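Local coordinates for beta-glucuronidase (uncultured Clostridium sp., PDB 6U7J) that hydrolyses beta-D-glucuronides, releasing glucuronic acid, and as a gut microbial family 2 glycosyl hydrolase reactivates estrogens from their glucuronide conjugates, at the interface of chains A and B and the interface of chains A and C. Sequence-based numbering; all coordinates share one arbitrary frame. Chains: chain A/B/C, Beta-glucuronidase.

Contact 1: the interface of chains A and B. Residues chain A 513-514, 516, 525, 579-581; chain B 513-514, 516, 525-526, 580-581.
Two reciprocal histidine-glutamate pairs carry this two-fold patch of the A/B interface. In the hydrogen bonds across, the ring N-H of A:His516 NE2 meets the carboxylate oxygen OE2 of B:Glu525 at 2.7 Å, tip to tip, and B:His516 repeats this with A:Glu525. Each acceptor lies close to the imidazole plane and offers its syn lone pair, while ring and carboxylate are turned about 45° apart in both pairs. Both histidines have CG anti to the carbonyl carbon (chi1 about -60°), and both glutamates run extended beyond CG.

Hydrogen bonds within each chain hold the carboxylates in position. The backbone N of A:Gly514 reaches the anti lone pair of A:Glu525 OE2 at 2.8 Å in a nearly straight bond, so two donors grip this oxygen. The amide of A:Thr581, at the start of helix 581-592, meets A:Glu525 OE1 from above the carboxylate plane at 3.0 Å. The two OE2 atoms of A:Glu525 and B:Glu525 stand 4.5 Å apart; these clustered carboxylates, with both ring nitrogens of B:His516 donating, would be consistent with a protonated ring, though protonation is not seen.

Packing sets A:Gly514 and B:Gly514 against each other across the two-fold axis, and CA of each Lys580 over the centre of the partner's His516 ring. In chain B a second-shell carboxylate fixes the ring rotation: B:His516 ND1 donates to the syn lone pair of B:Glu526 OE2 at 2.7 Å, 1° out of the ring plane.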
# COMPACT_ATOMS: atom_id res chain seq x y z
N ALA A 513 -6.12 -4.30 -1.31
CA ALA A 513 -5.61 -4.56 0.03
C ALA A 513 -5.06 -3.27 0.63
O ALA A 513 -4.28 -2.57 -0.00
CB ALA A 513 -4.51 -5.65 -0.03
N GLY A 514 -5.50 -2.95 1.84
CA GLY A 514 -5.05 -1.73 2.48
C GLY A 514 -5.91 -0.52 2.25
O GLY A 514 -5.69 0.51 2.92
N HIS A 516 -9.00 1.16 3.12
CA HIS A 516 -10.05 1.15 4.14
C HIS A 516 -10.82 2.46 4.09
O HIS A 516 -10.24 3.51 3.85
CB HIS A 516 -9.47 1.00 5.57
CG HIS A 516 -8.66 -0.23 5.80
ND1 HIS A 516 -9.21 -1.43 6.19
CD2 HIS A 516 -7.32 -0.44 5.76
CE1 HIS A 516 -8.25 -2.33 6.36
NE2 HIS A 516 -7.09 -1.75 6.09
N GLU A 525 -11.72 -2.70 1.52
CA GLU A 525 -11.84 -4.03 2.12
C GLU A 525 -13.19 -4.20 2.80
O GLU A 525 -13.81 -5.27 2.70
CB GLU A 525 -10.70 -4.26 3.11
CG GLU A 525 -9.33 -4.43 2.45
CD GLU A 525 -8.29 -5.05 3.38
OE1 GLU A 525 -8.67 -5.83 4.28
OE2 GLU A 525 -7.09 -4.73 3.22
N PRO A 579 -4.80 -13.24 3.16
CA PRO A 579 -6.23 -12.91 3.19
C PRO A 579 -6.48 -11.41 3.30
O PRO A 579 -5.79 -10.70 4.03
CB PRO A 579 -6.72 -13.62 4.45
CG PRO A 579 -5.54 -13.64 5.33
CD PRO A 579 -4.39 -13.92 4.40
N LYS A 580 -7.50 -10.95 2.59
CA LYS A 580 -8.07 -9.64 2.89
C LYS A 580 -9.12 -9.80 3.99
O LYS A 580 -9.48 -10.92 4.37
CB LYS A 580 -8.70 -9.01 1.64
CG LYS A 580 -7.73 -8.82 0.47
CD LYS A 580 -8.49 -8.48 -0.84
CE LYS A 580 -7.59 -8.63 -2.09
NZ LYS A 580 -8.36 -8.54 -3.39
N THR A 581 -9.62 -8.66 4.48
CA THR A 581 -10.55 -8.65 5.62
C THR A 581 -11.72 -9.61 5.42
O THR A 581 -12.09 -10.34 6.34
CB THR A 581 -11.10 -7.24 5.87
OG1 THR A 581 -10.03 -6.32 6.09
CG2 THR A 581 -12.06 -7.24 7.09
N ALA B 513 -1.22 -0.51 7.52
CA ALA B 513 -2.46 -0.74 6.78
C ALA B 513 -2.17 -1.46 5.46
O ALA B 513 -1.28 -1.05 4.70
CB ALA B 513 -3.16 0.59 6.52
N GLY B 514 -2.93 -2.52 5.20
CA GLY B 514 -2.74 -3.34 4.03
C GLY B 514 -1.80 -4.52 4.19
O GLY B 514 -1.77 -5.38 3.31
N HIS B 516 -1.25 -7.87 5.44
CA HIS B 516 -2.02 -9.01 5.92
C HIS B 516 -1.13 -10.25 5.89
O HIS B 516 -0.30 -10.41 5.00
CB HIS B 516 -3.24 -9.29 5.04
CG HIS B 516 -4.23 -8.17 4.96
ND1 HIS B 516 -5.24 -8.01 5.88
CD2 HIS B 516 -4.39 -7.19 4.05
CE1 HIS B 516 -5.97 -6.97 5.55
NE2 HIS B 516 -5.48 -6.45 4.44
N GLU B 525 -2.30 -6.40 10.17
CA GLU B 525 -3.56 -5.94 10.75
C GLU B 525 -4.16 -7.01 11.65
O GLU B 525 -4.78 -6.69 12.67
CB GLU B 525 -4.55 -5.55 9.64
CG GLU B 525 -4.16 -4.29 8.87
CD GLU B 525 -5.28 -3.76 7.98
OE1 GLU B 525 -6.46 -3.92 8.36
OE2 GLU B 525 -4.97 -3.18 6.90
N GLU B 526 -3.99 -8.28 11.27
CA GLU B 526 -4.49 -9.38 12.08
C GLU B 526 -3.75 -9.45 13.42
O GLU B 526 -4.37 -9.71 14.46
CB GLU B 526 -4.36 -10.70 11.32
CG GLU B 526 -5.27 -10.84 10.10
CD GLU B 526 -4.78 -10.05 8.88
OE1 GLU B 526 -3.57 -9.78 8.80
OE2 GLU B 526 -5.60 -9.68 7.99
N LYS B 580 -8.34 0.61 10.62
CA LYS B 580 -7.72 -0.66 10.31
C LYS B 580 -8.64 -1.79 10.78
O LYS B 580 -9.66 -1.55 11.44
CB LYS B 580 -6.34 -0.74 10.97
CG LYS B 580 -5.37 0.33 10.49
CD LYS B 580 -4.01 0.27 11.23
CE LYS B 580 -3.30 1.65 11.25
NZ LYS B 580 -2.08 1.70 12.16
N THR B 581 -8.29 -3.02 10.41
CA THR B 581 -9.09 -4.20 10.78
C THR B 581 -9.50 -4.20 12.25
O THR B 581 -10.67 -4.43 12.58
CB THR B 581 -8.29 -5.48 10.50
OG1 THR B 581 -8.11 -5.63 9.08
CG2 THR B 581 -8.99 -6.71 11.09

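Contact 2: the interface of chains A and C. Residues chain A 473-474, 477, 522, 563; chain C 560-562.
The chain C segment 560-562 is irregular loop, nearly fully extended at C:Gly561 (phi/psi -174/157°) and turning at C:Leu562, which presents the leucine side chain to chain A. C:Leu562 is the principal apolar element of the patch, with 131 Å² of its surface hidden by the partner. Its CG stands anti to the carbonyl carbon (chi1 -62°), and both methyl branches touch A:Trp473. CD2 lies over one face of the indole, offset toward the rim, at 3.8 Å from A:Trp473 CE2, and also touches A:Ala477 CB at 3.9 Å. C:Leu562 CD1 lies 3.6 Å from A:Tyr474 CD1, the two side chains crossing at about a right angle, and also reaches the indole nitrogen NE1 of A:Trp473. Behind this contact the aromatic pair is itself packed, with A:Trp473 CD1 above the centre of the A:Tyr474 ring.

On the flanks, the bent aliphatic chain of A:Lys563 crosses C:Leu562 obliquely, its CD 3.8 Å from the leucine CB. A:Ile522 has CG1 in the crowded position between the backbone N and the carbonyl carbon, and its CD1 reaches the backbone of C:Gly561, 3.7 Å from O. Polar bridging comes through water 1, which links the carbonyls A:Lys563 O, at 2.7 Å, and C:Leu562 O. The patch thus seats a leucine of one subunit in an apolar setting on the other, and would contribute mainly packing to the A/C association seen in the deposited assembly.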
# COMPACT_ATOMS: atom_id res chain seq x y z
N TRP A 473 -21.83 -4.50 -7.73
CA TRP A 473 -20.58 -4.20 -8.42
C TRP A 473 -20.87 -3.79 -9.86
O TRP A 473 -20.81 -2.60 -10.20
CB TRP A 473 -19.60 -5.37 -8.37
CG TRP A 473 -18.25 -4.92 -8.83
CD1 TRP A 473 -17.69 -5.11 -10.06
CD2 TRP A 473 -17.34 -4.09 -8.09
NE1 TRP A 473 -16.46 -4.48 -10.12
CE2 TRP A 473 -16.23 -3.86 -8.92
CE3 TRP A 473 -17.36 -3.54 -6.80
CZ2 TRP A 473 -15.14 -3.08 -8.50
CZ3 TRP A 473 -16.26 -2.79 -6.38
CH2 TRP A 473 -15.18 -2.57 -7.23
N TYR A 474 -21.22 -4.75 -10.73
CA TYR A 474 -21.55 -4.40 -12.10
C TYR A 474 -22.97 -3.85 -12.24
O TYR A 474 -23.24 -3.14 -13.20
CB TYR A 474 -21.38 -5.60 -13.04
CG TYR A 474 -19.94 -6.01 -13.21
CD1 TYR A 474 -18.95 -5.07 -13.51
CD2 TYR A 474 -19.55 -7.34 -13.08
CE1 TYR A 474 -17.63 -5.45 -13.67
CE2 TYR A 474 -18.24 -7.73 -13.24
CZ TYR A 474 -17.29 -6.79 -13.53
OH TYR A 474 -15.99 -7.19 -13.68
N ALA A 477 -23.51 -0.36 -8.54
CA ALA A 477 -22.23 -0.28 -7.85
C ALA A 477 -22.30 0.69 -6.68
O ALA A 477 -22.71 1.84 -6.83
CB ALA A 477 -21.14 0.19 -8.83
N ILE A 522 -16.70 1.26 -2.71
CA ILE A 522 -16.21 0.25 -3.64
C ILE A 522 -14.69 0.37 -3.73
O ILE A 522 -14.13 1.46 -3.63
CB ILE A 522 -16.88 0.37 -5.01
CG1 ILE A 522 -16.59 1.74 -5.63
CG2 ILE A 522 -18.38 0.12 -4.89
CD1 ILE A 522 -17.11 1.90 -7.08
N LYS A 563 -10.57 -0.71 -15.98
CA LYS A 563 -11.29 -1.23 -14.82
C LYS A 563 -10.49 -2.28 -14.07
O LYS A 563 -11.01 -2.90 -13.13
CB LYS A 563 -12.64 -1.80 -15.24
CG LYS A 563 -13.65 -0.71 -15.58
CD LYS A 563 -15.06 -1.24 -15.68
CE LYS A 563 -15.23 -2.12 -16.91
NZ LYS A 563 -16.51 -1.81 -17.62
N PHE C 560 -18.67 7.73 -7.15
CA PHE C 560 -18.26 6.33 -7.22
C PHE C 560 -18.44 5.78 -8.62
O PHE C 560 -19.44 6.06 -9.28
CB PHE C 560 -19.06 5.48 -6.23
CG PHE C 560 -19.05 6.01 -4.85
CD1 PHE C 560 -17.85 6.21 -4.18
CD2 PHE C 560 -20.23 6.34 -4.21
CE1 PHE C 560 -17.83 6.73 -2.90
CE2 PHE C 560 -20.22 6.86 -2.94
CZ PHE C 560 -19.02 7.06 -2.28
N GLY C 561 -17.48 4.96 -9.06
CA GLY C 561 -17.53 4.31 -10.36
C GLY C 561 -16.38 3.34 -10.52
O GLY C 561 -15.34 3.46 -9.87
N LEU C 562 -16.57 2.37 -11.42
CA LEU C 562 -15.65 1.24 -11.51
C LEU C 562 -14.28 1.60 -12.08
O LEU C 562 -13.38 0.74 -12.10
CB LEU C 562 -16.29 0.13 -12.34
CG LEU C 562 -17.60 -0.45 -11.78
CD1 LEU C 562 -17.89 -1.84 -12.35
CD2 LEU C 562 -17.58 -0.53 -10.28
O HOH W 1 -13.03 -2.03 -11.64

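Contact 3: the interface of chains A and C. Residues chain A 65-68, 71, 560, 566; chain C 518-521.
The guanidinium of A:Arg71 is sandwiched within its own chain: CZ of A:Phe560 lies over the centre of one face, 3.5 Å above the plane, and CB of A:Gln68 lies toward the rim of the other. The arginine leaves helix 68-71 with CG anti to the backbone N (chi1 -177°) and bends at chi3, so that its edge points at chain C. There NH1 donates to the backbone carbonyl C:Glu520 O at 3.0 Å, nearly straight and in the guanidinium plane, although the donor sits 49° above the carbonyl plane. The same edge is hydrated: water 2 joins NH1 to C:Pro519 O, and water 3 joins NH2 to both O and the carboxylate OE2 of C:Glu520.

C:Val521 crosses A:Phe560 at about a right angle, its CG1 3.4 Å from the ring atom CE1. C:Pro519, which follows a cis peptide bond, places its CG against A:Gln68 CA at 3.8 Å, near the helix start. Alongside, C:Leu518 and A:Thr66 point the same way, with methyl groups CD2 and CG2 in contact. The patch therefore fits the 518-521 loop of one subunit against A:Arg71 and its neighbours, and its backbone-directed bonding probably steadies the A/C interface.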
# COMPACT_ATOMS: atom_id res chain seq x y z
N THR A 65 10.64 -11.87 -18.48
CA THR A 65 11.65 -10.90 -18.88
C THR A 65 11.21 -9.48 -18.56
O THR A 65 10.07 -9.22 -18.16
CB THR A 65 11.96 -11.01 -20.37
OG1 THR A 65 10.84 -10.50 -21.11
CG2 THR A 65 12.22 -12.46 -20.78
N THR A 66 12.13 -8.54 -18.79
CA THR A 66 11.89 -7.11 -18.63
C THR A 66 11.47 -6.44 -19.93
O THR A 66 11.45 -5.21 -20.01
CB THR A 66 13.14 -6.43 -18.06
OG1 THR A 66 14.21 -6.53 -19.00
CG2 THR A 66 13.57 -7.10 -16.75
N ASP A 67 11.07 -7.23 -20.91
CA ASP A 67 10.89 -6.82 -22.30
C ASP A 67 9.40 -6.76 -22.60
O ASP A 67 8.72 -7.79 -22.60
CB ASP A 67 11.62 -7.85 -23.19
CG ASP A 67 11.36 -7.65 -24.67
OD1 ASP A 67 10.97 -6.55 -25.09
OD2 ASP A 67 11.57 -8.62 -25.43
N GLN A 68 8.88 -5.57 -22.87
CA GLN A 68 7.44 -5.47 -23.13
C GLN A 68 7.05 -6.13 -24.45
O GLN A 68 5.93 -6.60 -24.60
CB GLN A 68 7.01 -4.01 -23.10
CG GLN A 68 5.63 -3.75 -23.66
CD GLN A 68 5.70 -3.25 -25.10
OE1 GLN A 68 6.59 -2.47 -25.44
NE2 GLN A 68 4.77 -3.70 -25.94
N ARG A 71 6.31 -9.67 -23.67
CA ARG A 71 5.10 -9.77 -22.86
C ARG A 71 3.85 -9.67 -23.73
O ARG A 71 2.91 -10.47 -23.58
CB ARG A 71 5.09 -8.68 -21.78
CG ARG A 71 3.87 -8.76 -20.82
CD ARG A 71 3.66 -7.44 -20.07
NE ARG A 71 3.37 -6.32 -20.97
CZ ARG A 71 3.46 -5.03 -20.63
NH1 ARG A 71 3.82 -4.68 -19.39
NH2 ARG A 71 3.17 -4.09 -21.52
N PHE A 560 -4.97 -5.71 -20.26
CA PHE A 560 -4.94 -4.35 -19.72
C PHE A 560 -6.26 -3.63 -19.97
O PHE A 560 -6.90 -3.80 -21.01
CB PHE A 560 -3.79 -3.57 -20.36
CG PHE A 560 -2.44 -4.20 -20.14
CD1 PHE A 560 -2.01 -4.52 -18.86
CD2 PHE A 560 -1.61 -4.50 -21.21
CE1 PHE A 560 -0.79 -5.12 -18.65
CE2 PHE A 560 -0.37 -5.09 -21.00
CZ PHE A 560 0.04 -5.40 -19.72
N ASP A 566 -3.88 -3.45 -12.23
CA ASP A 566 -2.88 -4.53 -12.30
C ASP A 566 -3.55 -5.89 -12.14
O ASP A 566 -3.17 -6.72 -11.30
CB ASP A 566 -1.76 -4.33 -11.26
CG ASP A 566 -0.53 -5.23 -11.51
OD1 ASP A 566 -0.27 -5.64 -12.67
OD2 ASP A 566 0.19 -5.54 -10.53
N LEU C 518 7.80 -3.94 -13.96
CA LEU C 518 8.84 -3.97 -14.99
C LEU C 518 8.61 -5.20 -15.87
O LEU C 518 8.79 -6.34 -15.40
CB LEU C 518 10.22 -4.02 -14.34
CG LEU C 518 11.40 -4.23 -15.28
CD1 LEU C 518 11.46 -3.11 -16.32
CD2 LEU C 518 12.68 -4.29 -14.47
N PRO C 519 8.17 -5.03 -17.13
CA PRO C 519 7.85 -3.74 -17.77
C PRO C 519 6.60 -3.06 -17.19
O PRO C 519 5.75 -3.73 -16.63
CB PRO C 519 7.63 -4.11 -19.24
CG PRO C 519 7.73 -5.59 -19.34
CD PRO C 519 7.77 -6.17 -17.97
N GLU C 520 6.51 -1.75 -17.36
CA GLU C 520 5.45 -0.97 -16.73
C GLU C 520 4.08 -1.32 -17.31
O GLU C 520 3.96 -1.79 -18.44
CB GLU C 520 5.73 0.53 -16.91
CG GLU C 520 5.65 1.05 -18.34
CD GLU C 520 6.91 0.78 -19.16
OE1 GLU C 520 7.98 1.37 -18.86
OE2 GLU C 520 6.84 -0.03 -20.11
N VAL C 521 3.04 -1.09 -16.50
CA VAL C 521 1.65 -1.30 -16.86
C VAL C 521 0.85 -0.10 -16.39
O VAL C 521 1.24 0.60 -15.46
CB VAL C 521 1.04 -2.57 -16.22
CG1 VAL C 521 1.75 -3.82 -16.72
CG2 VAL C 521 1.10 -2.47 -14.69
O HOH W 2 4.40 -6.28 -16.96
O HOH W 3 4.58 -1.51 -21.42

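Contact 1 joins chains A and B, whereas contacts 2 and 3 belong to one two-fold A/C interface. The C-alpha centres of contacts 1 and 2 lie about 20 Å apart, those of 2 and 3 about 26 Å and those of 1 and 3 about 27 Å. Phe560 serves both A/C patches, from chain C in contact 2 and from chain A in contact 3. The stretch 513-526 recurs throughout: Ala513, Gly514, His516 and Glu525 in contact 1, Leu518 to Val521 in contact 3 and Ile522 in contact 2. One short segment thus serves both interfaces of the four-copy assembly, possibly coupling them.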